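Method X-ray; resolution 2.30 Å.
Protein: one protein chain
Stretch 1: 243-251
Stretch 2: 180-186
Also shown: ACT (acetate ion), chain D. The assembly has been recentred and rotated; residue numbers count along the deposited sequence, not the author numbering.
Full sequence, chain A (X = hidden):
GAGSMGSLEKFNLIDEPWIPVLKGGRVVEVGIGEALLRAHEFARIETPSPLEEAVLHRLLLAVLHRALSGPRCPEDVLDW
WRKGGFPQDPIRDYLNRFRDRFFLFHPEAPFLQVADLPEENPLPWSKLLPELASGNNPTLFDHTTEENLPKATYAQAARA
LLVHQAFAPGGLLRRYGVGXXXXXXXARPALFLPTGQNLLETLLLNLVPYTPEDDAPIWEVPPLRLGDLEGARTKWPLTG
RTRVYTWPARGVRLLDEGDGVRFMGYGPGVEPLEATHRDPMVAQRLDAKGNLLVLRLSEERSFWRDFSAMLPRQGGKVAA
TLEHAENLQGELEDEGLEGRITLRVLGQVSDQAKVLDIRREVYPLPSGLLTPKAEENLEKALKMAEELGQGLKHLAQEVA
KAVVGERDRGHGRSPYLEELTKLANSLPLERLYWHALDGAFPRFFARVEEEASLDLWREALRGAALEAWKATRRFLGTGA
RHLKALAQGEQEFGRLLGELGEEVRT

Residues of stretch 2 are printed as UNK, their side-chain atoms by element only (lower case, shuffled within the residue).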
# COMPACT_ATOMS: atom_id res chain seq x y z
N ARG A 243 5.93 1.81 16.57
CA ARG A 243 7.08 0.89 16.59
C ARG A 243 7.04 0.13 15.26
O ARG A 243 8.04 -0.05 14.61
CB ARG A 243 7.01 -0.09 17.78
CG ARG A 243 8.04 -1.21 17.73
CD ARG A 243 7.95 -2.18 18.94
NE ARG A 243 8.12 -1.49 20.23
CZ ARG A 243 7.13 -1.29 21.09
NH1 ARG A 243 5.89 -1.73 20.85
NH2 ARG A 243 7.36 -0.65 22.22
N VAL A 244 5.86 -0.30 14.87
CA VAL A 244 5.71 -0.93 13.57
C VAL A 244 5.94 0.01 12.37
O VAL A 244 6.60 -0.38 11.44
CB VAL A 244 4.40 -1.71 13.49
CG1 VAL A 244 4.20 -2.30 12.08
CG2 VAL A 244 4.45 -2.84 14.53
N TYR A 245 5.44 1.24 12.43
CA TYR A 245 5.72 2.25 11.39
C TYR A 245 7.21 2.52 11.19
O TYR A 245 7.65 2.92 10.11
CB TYR A 245 5.07 3.59 11.76
CG TYR A 245 3.58 3.71 11.51
CD1 TYR A 245 2.83 2.63 10.99
CD2 TYR A 245 2.92 4.89 11.79
CE1 TYR A 245 1.47 2.76 10.76
CE2 TYR A 245 1.56 5.03 11.55
CZ TYR A 245 0.84 3.98 11.04
OH TYR A 245 -0.50 4.15 10.83
N THR A 246 7.99 2.35 12.25
CA THR A 246 9.40 2.66 12.16
C THR A 246 10.26 1.43 12.45
O THR A 246 11.37 1.55 12.93
CB THR A 246 9.77 3.79 13.15
OG1 THR A 246 9.54 3.34 14.49
CG2 THR A 246 8.92 5.07 12.85
N TRP A 247 9.73 0.26 12.16
CA TRP A 247 10.42 -0.99 12.44
C TRP A 247 11.83 -1.09 11.83
O TRP A 247 12.02 -0.85 10.63
CB TRP A 247 9.58 -2.14 11.92
CG TRP A 247 10.01 -3.45 12.43
CD1 TRP A 247 10.86 -4.34 11.83
CD2 TRP A 247 9.62 -4.04 13.69
NE1 TRP A 247 11.02 -5.45 12.64
CE2 TRP A 247 10.27 -5.29 13.78
CE3 TRP A 247 8.80 -3.63 14.74
CZ2 TRP A 247 10.11 -6.14 14.88
CZ3 TRP A 247 8.64 -4.47 15.83
CH2 TRP A 247 9.30 -5.71 15.89
N PRO A 248 12.82 -1.53 12.64
CA PRO A 248 14.16 -1.77 12.08
C PRO A 248 14.32 -3.18 11.51
O PRO A 248 14.81 -4.07 12.20
CB PRO A 248 15.08 -1.58 13.29
CG PRO A 248 14.25 -2.10 14.43
CD PRO A 248 12.80 -1.74 14.10
N ALA A 249 13.91 -3.39 10.25
CA ALA A 249 13.87 -4.74 9.68
C ALA A 249 15.25 -5.28 9.31
O ALA A 249 15.47 -6.49 9.29
CB ALA A 249 12.98 -4.77 8.48
N ARG A 250 16.16 -4.37 8.99
CA ARG A 250 17.50 -4.76 8.61
C ARG A 250 18.48 -3.86 9.32
O ARG A 250 18.14 -2.73 9.66
CB ARG A 250 17.67 -4.63 7.10
CG ARG A 250 16.71 -5.51 6.27
CD ARG A 250 17.14 -7.01 6.30
NE ARG A 250 16.27 -7.80 5.43
CZ ARG A 250 15.08 -8.28 5.80
NH1 ARG A 250 14.64 -8.09 7.05
NH2 ARG A 250 14.35 -8.98 4.94
N GLY A 251 19.71 -4.35 9.54
CA GLY A 251 20.78 -3.50 10.00
C GLY A 251 21.36 -2.81 8.79
O GLY A 251 21.73 -3.45 7.81
N UNK A 180 18.87 -16.43 7.18
CA UNK A 180 17.82 -15.78 6.42
C UNK A 180 17.05 -14.77 7.26
O UNK A 180 16.84 -14.97 8.44
c UNK A 180 16.88 -16.81 5.80
o UNK A 180 16.08 -17.40 6.80
N UNK A 181 16.64 -13.68 6.62
CA UNK A 181 15.90 -12.63 7.29
C UNK A 181 14.41 -12.80 7.07
O UNK A 181 13.98 -13.42 6.10
c UNK A 181 16.37 -11.29 6.79
N UNK A 182 13.62 -12.25 7.98
CA UNK A 182 12.16 -12.25 7.87
C UNK A 182 11.69 -11.05 7.04
O UNK A 182 12.45 -10.12 6.80
n UNK A 182 13.34 -16.05 10.50
c UNK A 182 11.88 -15.74 10.74
c UNK A 182 11.36 -14.62 9.83
c UNK A 182 11.52 -12.18 9.26
c UNK A 182 11.96 -13.28 10.21
N UNK A 183 10.42 -11.10 6.64
CA UNK A 183 9.73 -9.98 6.00
C UNK A 183 9.76 -8.76 6.91
O UNK A 183 9.53 -8.86 8.13
c UNK A 183 8.26 -10.33 5.75
o UNK A 183 9.00 -11.59 3.86
o UNK A 183 6.89 -11.71 4.42
c UNK A 183 8.05 -11.28 4.60
N UNK A 184 10.03 -7.61 6.32
CA UNK A 184 9.79 -6.34 6.98
C UNK A 184 8.29 -6.27 7.14
O UNK A 184 7.56 -7.08 6.54
c UNK A 184 10.32 -5.20 6.12
N UNK A 185 7.79 -5.32 7.96
CA UNK A 185 6.39 -5.40 8.40
C UNK A 185 5.33 -5.27 7.32
O UNK A 185 4.26 -5.87 7.44
c UNK A 185 6.25 -4.23 9.39
c UNK A 185 8.55 -4.29 8.69
c UNK A 185 7.61 -3.92 9.82
N UNK A 186 5.56 -4.46 6.29
CA UNK A 186 4.55 -4.33 5.25
C UNK A 186 5.03 -4.81 3.89
O UNK A 186 4.57 -4.34 2.87
c UNK A 186 5.06 -1.83 5.13
c UNK A 186 2.99 -2.66 6.36
c UNK A 186 3.95 -2.89 5.18
C ACT D . 17.00 -9.52 2.53
O ACT D . 16.15 -8.61 2.76
OXT ACT D . 18.22 -9.20 2.64
CH3 ACT D . 16.57 -10.92 2.15

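Position 180 carries two side-chain atoms, one carbon followed by one oxygen. The oxygen is bonded to CB as a hydroxyl would be, and no second carbon branches from CB. No side-chain atom touches stretch 1. This is Ser180, with chi1 in the p well.

Position 181 has one side-chain carbon, CB, pointing toward stretch 1. It lies over one face of the Arg250 guanidinium, with 181 CB 3.4 Å from Arg250 CZ. A lone carbon defines Ala181.

At position 182 four carbons run in an unbranched row and end in a nitrogen. The CA-to-CB bond points sideways, and the end of the chain leads away, so the side chain does not touch stretch 1; 182 CB stays 5.6 Å from Arg250 NH1. The residue is Lys182. Its backbone does the work: atom O of Lys182 accepts hydrogen bonds from Arg250 NH2 at 2.9 Å and from Arg250 NH1 at 3.0 Å.

Position 183 shows two carbons, the second bearing two oxygens, a short carboxylate. The CA-to-CB bond points away from stretch 1, and the side chain does not touch it. It is Asp183, whose OD1 and OD2 are both hydrogen-bonded to residues flanking the stretches.

Position 184 again has a single carbon. Its CB sits 3.6 Å from Ala249 CB, and the CA atoms of 184 and Ala249 are 5.1 Å apart, so two small side chains meet where the backbones run close. This is Ala184.

At position 185 three carbons close a ring onto the backbone N; one of them is bonded to that nitrogen. The CA-to-CB bond points toward stretch 1, which covers 69 Å² of the residue. It is Pro185: Pro185 CG approaches Trp247 CB at 3.4 Å, and Pro185 CB lies 3.9 Å from Val244 CG1.

Position 186 has three carbons, one carrying the other two, a branch at CB. The side chain does not touch stretch 1. It is Val186, chi1 -75°.

The contact, 292 Å² summed over both sides, joins an apolar patch to a polar one. Pro185 packs against residues from the helix end and the following loop, where Trp247 N bonds to Val244 O at 3.3 Å. At the other patch, the Arg250 guanidinium uses its edge for hydrogen bonds and a face for Ala181. Arg250 NH1 also donates to Ala249 O (2.9 Å), while Arg250 NE and NH2 reach acetate O at 2.8 and 2.9 Å; that ion probably comes from the crystallisation liquor.

Stretch 2 180-186: SAKDAPV
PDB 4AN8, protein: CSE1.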